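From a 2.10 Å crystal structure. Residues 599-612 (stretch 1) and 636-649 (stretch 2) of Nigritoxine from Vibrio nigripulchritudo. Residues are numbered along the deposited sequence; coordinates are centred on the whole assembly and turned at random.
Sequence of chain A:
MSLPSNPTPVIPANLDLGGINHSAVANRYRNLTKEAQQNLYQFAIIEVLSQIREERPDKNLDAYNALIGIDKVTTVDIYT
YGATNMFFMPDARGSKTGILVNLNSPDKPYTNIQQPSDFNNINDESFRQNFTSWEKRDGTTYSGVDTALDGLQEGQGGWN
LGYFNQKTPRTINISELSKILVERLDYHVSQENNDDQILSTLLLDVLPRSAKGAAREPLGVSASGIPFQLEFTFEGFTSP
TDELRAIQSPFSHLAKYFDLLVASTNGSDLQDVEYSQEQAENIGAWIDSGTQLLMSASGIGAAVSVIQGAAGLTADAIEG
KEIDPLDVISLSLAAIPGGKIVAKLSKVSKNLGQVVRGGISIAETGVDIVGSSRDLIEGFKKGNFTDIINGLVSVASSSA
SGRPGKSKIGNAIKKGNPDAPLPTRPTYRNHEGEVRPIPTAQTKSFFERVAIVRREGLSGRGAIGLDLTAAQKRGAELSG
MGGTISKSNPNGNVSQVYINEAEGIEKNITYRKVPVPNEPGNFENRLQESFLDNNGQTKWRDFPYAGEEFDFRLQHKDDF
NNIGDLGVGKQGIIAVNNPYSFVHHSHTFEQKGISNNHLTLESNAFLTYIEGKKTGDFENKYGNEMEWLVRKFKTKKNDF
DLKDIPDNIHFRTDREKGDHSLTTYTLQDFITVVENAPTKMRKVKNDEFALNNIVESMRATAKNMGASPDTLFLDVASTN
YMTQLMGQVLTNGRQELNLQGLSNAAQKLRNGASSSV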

# COMPACT_ATOMS: atom_id res chain seq x y z
N LEU A 599 -22.91 17.27 -29.86
CA LEU A 599 -21.87 16.55 -29.10
C LEU A 599 -21.44 15.33 -29.91
O LEU A 599 -22.28 14.63 -30.50
CB LEU A 599 -22.39 16.11 -27.72
CG LEU A 599 -21.35 15.48 -26.77
CD1 LEU A 599 -21.60 15.92 -25.33
CD2 LEU A 599 -21.29 13.95 -26.89
N THR A 600 -20.15 15.07 -29.92
CA THR A 600 -19.61 13.95 -30.66
C THR A 600 -18.90 12.99 -29.73
O THR A 600 -18.08 13.41 -28.92
CB THR A 600 -18.62 14.40 -31.75
OG1 THR A 600 -19.36 15.07 -32.77
CG2 THR A 600 -17.90 13.20 -32.38
N LEU A 601 -19.25 11.72 -29.87
CA LEU A 601 -18.56 10.64 -29.20
C LEU A 601 -17.55 10.06 -30.19
O LEU A 601 -17.91 9.70 -31.31
CB LEU A 601 -19.57 9.55 -28.79
CG LEU A 601 -18.94 8.25 -28.27
CD1 LEU A 601 -18.18 8.47 -26.95
CD2 LEU A 601 -20.00 7.16 -28.14
N GLU A 602 -16.31 9.95 -29.74
CA GLU A 602 -15.21 9.43 -30.54
C GLU A 602 -15.20 7.89 -30.52
O GLU A 602 -14.51 7.26 -29.71
CB GLU A 602 -13.90 10.03 -30.04
CG GLU A 602 -13.81 11.54 -30.23
CD GLU A 602 -12.96 12.23 -29.16
OE1 GLU A 602 -12.02 11.61 -28.63
OE2 GLU A 602 -13.23 13.41 -28.85
N SER A 603 -15.96 7.30 -31.43
CA SER A 603 -16.33 5.89 -31.39
C SER A 603 -15.16 4.94 -31.22
O SER A 603 -15.12 4.19 -30.25
CB SER A 603 -17.10 5.52 -32.66
OG SER A 603 -18.27 6.29 -32.74
N ASN A 604 -14.21 4.99 -32.14
CA ASN A 604 -13.12 4.03 -32.16
C ASN A 604 -12.11 4.29 -31.06
O ASN A 604 -11.53 3.33 -30.52
CB ASN A 604 -12.45 3.95 -33.55
CG ASN A 604 -13.34 3.26 -34.59
OD1 ASN A 604 -14.01 2.27 -34.30
ND2 ASN A 604 -13.34 3.79 -35.80
N ALA A 605 -11.93 5.56 -30.69
CA ALA A 605 -10.99 5.87 -29.61
C ALA A 605 -11.56 5.26 -28.34
O ALA A 605 -10.84 4.58 -27.60
CB ALA A 605 -10.78 7.38 -29.45
N PHE A 606 -12.86 5.50 -28.12
CA PHE A 606 -13.58 4.99 -26.96
C PHE A 606 -13.57 3.46 -26.99
O PHE A 606 -13.21 2.82 -26.00
CB PHE A 606 -15.02 5.54 -26.91
CG PHE A 606 -15.82 5.10 -25.69
CD1 PHE A 606 -15.59 5.69 -24.43
CD2 PHE A 606 -16.79 4.10 -25.78
CE1 PHE A 606 -16.32 5.30 -23.30
CE2 PHE A 606 -17.52 3.71 -24.66
CZ PHE A 606 -17.29 4.31 -23.42
N LEU A 607 -13.93 2.89 -28.14
CA LEU A 607 -13.97 1.43 -28.31
C LEU A 607 -12.62 0.81 -27.94
O LEU A 607 -12.56 -0.16 -27.16
CB LEU A 607 -14.39 1.01 -29.74
CG LEU A 607 -14.35 -0.48 -30.09
CD1 LEU A 607 -15.21 -1.31 -29.13
CD2 LEU A 607 -14.72 -0.75 -31.55
N THR A 608 -11.54 1.36 -28.49
CA THR A 608 -10.20 0.82 -28.29
C THR A 608 -9.83 0.92 -26.83
O THR A 608 -9.36 -0.06 -26.24
CB THR A 608 -9.14 1.52 -29.17
OG1 THR A 608 -9.44 1.29 -30.55
CG2 THR A 608 -7.74 0.95 -28.89
N TYR A 609 -10.05 2.10 -26.25
CA TYR A 609 -9.67 2.27 -24.85
C TYR A 609 -10.41 1.29 -23.95
O TYR A 609 -9.79 0.61 -23.14
CB TYR A 609 -9.81 3.72 -24.37
CG TYR A 609 -9.49 3.88 -22.90
CD1 TYR A 609 -8.16 3.96 -22.46
CD2 TYR A 609 -10.50 3.92 -21.95
CE1 TYR A 609 -7.86 4.09 -21.11
CE2 TYR A 609 -10.22 4.05 -20.59
CZ TYR A 609 -8.90 4.14 -20.18
OH TYR A 609 -8.61 4.27 -18.83
N ILE A 610 -11.72 1.18 -24.12
CA ILE A 610 -12.54 0.34 -23.26
C ILE A 610 -12.18 -1.15 -23.43
O ILE A 610 -12.04 -1.87 -22.43
CB ILE A 610 -14.04 0.63 -23.45
CG1 ILE A 610 -14.37 2.04 -22.94
CG2 ILE A 610 -14.93 -0.41 -22.74
CD1 ILE A 610 -14.16 2.26 -21.44
N GLU A 611 -12.01 -1.61 -24.67
CA GLU A 611 -11.57 -2.98 -24.93
C GLU A 611 -10.23 -3.26 -24.25
O GLU A 611 -10.02 -4.33 -23.71
CB GLU A 611 -11.52 -3.29 -26.43
CG GLU A 611 -12.90 -3.27 -27.08
CD GLU A 611 -13.81 -4.38 -26.57
OE1 GLU A 611 -13.38 -5.54 -26.60
OE2 GLU A 611 -14.94 -4.11 -26.13
N GLY A 612 -9.34 -2.27 -24.25
CA GLY A 612 -8.08 -2.39 -23.55
C GLY A 612 -8.28 -2.52 -22.05
O GLY A 612 -7.74 -3.43 -21.42
N LYS A 636 -6.41 10.29 -35.38
CA LYS A 636 -7.70 10.38 -36.06
C LYS A 636 -8.58 9.14 -35.83
O LYS A 636 -8.07 8.06 -35.49
CB LYS A 636 -7.51 10.61 -37.57
CG LYS A 636 -6.85 11.93 -37.98
CD LYS A 636 -6.17 11.74 -39.34
CE LYS A 636 -6.44 12.87 -40.32
NZ LYS A 636 -5.78 14.14 -39.92
N LYS A 637 -9.88 9.30 -36.06
CA LYS A 637 -10.89 8.27 -35.71
C LYS A 637 -10.61 6.88 -36.30
O LYS A 637 -10.81 5.86 -35.63
CB LYS A 637 -12.29 8.75 -36.07
CG LYS A 637 -12.45 9.14 -37.54
CD LYS A 637 -13.79 9.77 -37.86
CE LYS A 637 -13.89 10.11 -39.35
NZ LYS A 637 -15.18 10.78 -39.63
N ASN A 638 -10.12 6.82 -37.53
CA ASN A 638 -9.88 5.52 -38.15
C ASN A 638 -8.44 5.02 -38.03
O ASN A 638 -8.05 4.07 -38.68
CB ASN A 638 -10.39 5.52 -39.59
CG ASN A 638 -11.88 5.86 -39.67
OD1 ASN A 638 -12.68 5.47 -38.80
ND2 ASN A 638 -12.27 6.60 -40.71
N ASP A 639 -7.67 5.64 -37.14
CA ASP A 639 -6.26 5.28 -36.95
C ASP A 639 -5.94 4.64 -35.59
O ASP A 639 -4.77 4.54 -35.21
CB ASP A 639 -5.36 6.50 -37.16
CG ASP A 639 -5.29 6.96 -38.63
OD1 ASP A 639 -5.51 6.15 -39.55
OD2 ASP A 639 -4.99 8.14 -38.85
N PHE A 640 -6.97 4.22 -34.85
CA PHE A 640 -6.78 3.46 -33.60
C PHE A 640 -6.68 1.96 -33.90
O PHE A 640 -7.07 1.53 -34.98
CB PHE A 640 -7.92 3.73 -32.61
CG PHE A 640 -7.93 5.14 -32.10
CD1 PHE A 640 -7.20 5.49 -30.97
CD2 PHE A 640 -8.69 6.11 -32.75
CE1 PHE A 640 -7.21 6.80 -30.50
CE2 PHE A 640 -8.71 7.43 -32.27
CZ PHE A 640 -7.96 7.77 -31.16
N ASP A 641 -6.17 1.17 -32.95
CA ASP A 641 -6.05 -0.29 -33.13
C ASP A 641 -7.37 -0.91 -33.57
O ASP A 641 -7.39 -1.83 -34.40
CB ASP A 641 -5.57 -0.96 -31.84
CG ASP A 641 -5.44 -2.48 -31.98
OD1 ASP A 641 -4.46 -2.94 -32.61
OD2 ASP A 641 -6.30 -3.21 -31.44
N LEU A 642 -8.48 -0.42 -33.03
CA LEU A 642 -9.77 -0.90 -33.46
C LEU A 642 -10.40 0.13 -34.36
O LEU A 642 -10.39 1.34 -34.06
CB LEU A 642 -10.67 -1.25 -32.26
CG LEU A 642 -10.12 -2.33 -31.33
CD1 LEU A 642 -11.14 -2.63 -30.24
CD2 LEU A 642 -9.73 -3.62 -32.08
N LYS A 643 -10.94 -0.34 -35.49
CA LYS A 643 -11.49 0.53 -36.51
C LYS A 643 -12.92 0.12 -36.84
O LYS A 643 -13.50 0.58 -37.82
CB LYS A 643 -10.63 0.47 -37.77
CG LYS A 643 -9.13 0.50 -37.49
CD LYS A 643 -8.33 0.60 -38.78
CE LYS A 643 -6.98 1.29 -38.58
NZ LYS A 643 -6.19 0.74 -37.45
N ASP A 644 -13.50 -0.72 -35.99
CA ASP A 644 -14.80 -1.35 -36.28
C ASP A 644 -15.97 -0.40 -36.49
O ASP A 644 -16.87 -0.71 -37.26
CB ASP A 644 -15.15 -2.36 -35.19
CG ASP A 644 -14.07 -3.40 -35.02
OD1 ASP A 644 -14.07 -4.37 -35.83
OD2 ASP A 644 -13.21 -3.24 -34.13
N ILE A 645 -16.00 0.72 -35.76
CA ILE A 645 -17.12 1.65 -35.91
C ILE A 645 -16.85 2.56 -37.10
O ILE A 645 -15.82 3.26 -37.13
CB ILE A 645 -17.40 2.50 -34.66
CG1 ILE A 645 -17.26 1.67 -33.35
CG2 ILE A 645 -18.77 3.15 -34.77
CD1 ILE A 645 -18.21 0.48 -33.23
N PRO A 646 -17.75 2.55 -38.09
CA PRO A 646 -17.54 3.30 -39.35
C PRO A 646 -17.44 4.83 -39.19
O PRO A 646 -16.91 5.48 -40.07
CB PRO A 646 -18.76 2.93 -40.19
CG PRO A 646 -19.19 1.58 -39.65
CD PRO A 646 -18.95 1.69 -38.17
N ASP A 647 -17.94 5.39 -38.09
CA ASP A 647 -17.89 6.85 -37.90
C ASP A 647 -18.06 7.19 -36.43
O ASP A 647 -18.42 6.33 -35.62
CB ASP A 647 -19.01 7.53 -38.72
CG ASP A 647 -18.68 8.98 -39.11
OD1 ASP A 647 -17.65 9.55 -38.66
OD2 ASP A 647 -19.46 9.57 -39.91
N ASN A 648 -17.81 8.45 -36.09
CA ASN A 648 -18.16 9.00 -34.80
C ASN A 648 -19.65 9.09 -34.66
O ASN A 648 -20.36 9.07 -35.64
CB ASN A 648 -17.54 10.40 -34.62
CG ASN A 648 -16.03 10.33 -34.44
OD1 ASN A 648 -15.49 9.27 -34.09
ND2 ASN A 648 -15.35 11.44 -34.68
N ILE A 649 -20.09 9.23 -33.42
CA ILE A 649 -21.48 9.17 -33.01
C ILE A 649 -21.88 10.56 -32.52
O ILE A 649 -21.11 11.20 -31.82
CB ILE A 649 -21.60 8.13 -31.86
CG1 ILE A 649 -21.67 6.71 -32.45
CG2 ILE A 649 -22.78 8.42 -30.96
CD1 ILE A 649 -21.41 5.58 -31.48
O HOH W 1 -14.62 6.75 -34.51

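What does Asn-604 do at the centre of this contact? It has the largest area covered by the other stretch, and its side chain, pointing toward the loop, works as a two-sided amide clamp. The carbonyl end accepts a hydrogen bond from the backbone of Ile-645 (Ile-645 N to Asn-604 OD1, 2.9 Å), while the amide end donates back to the same residue (Asn-604 ND2 to Ile-645 O, 2.9 Å). The amide also donates to an earlier part of the stretch, with Asn-604 ND2 3.3 Å from Lys-637 O. One side chain thus ties together two separate parts of stretch 2, around Lys-637 and Ile-645.

How is Leu-642 held against the helix? Its backbone and its side chain both take part. Leu-642 N donates to Thr-608 OG1 at 3.2 Å, and that hydroxyl donates in turn to the helical carbonyl of its own stretch, Thr-608 OG1 to Asn-604 O, 2.9 Å. The hydroxyl therefore relays between the loop backbone and the helix. The side chain of Leu-642 packs on the helix surface, where its CD1 lies 3.9 Å from Leu-607 CG and 3.7 Å from Glu-611 CG. Leu-607 CD2 also lies 3.9 Å from Ile-645 CG1, so Leu-607 touches both Leu-642 and Ile-645. Nearby, Ala-605 sits over one face of the Phe-640 ring, its CB 3.3 Å from Phe-640 CZ, in a CH-pi contact.

Why does Ile-649 cover so much surface? Here the loop gives way to a strand and pairs antiparallel with the strand that precedes the helix. Leu-601 N donates to Ile-649 O at 2.7 Å, and Ile-649 N donates to Leu-601 O at 3.1 Å; both bonds are nearly straight. Because the two residues lie directly opposite each other, their side chains leave the sheet on the same face and meet at 3.9 Å between Leu-601 CB and Ile-649 CB.

What joins the strand pairing to the helix contact? Ser-603, the first residue of the helix, donates from OG to Asp-647 O at 2.9 Å. Its backbone makes a weak hydrogen bond, Ser-603 N to Asn-648 OD1, 3.3 Å. That same Asn-648 OD1 accepts from a water at 2.7 Å, and the water oxygen accepts from Asn-604 N at 3.0 Å. Two backbone amides at the start of the helix, where no preceding turn supplies carbonyl partners, are thereby served by one side-chain oxygen, one directly and one through water.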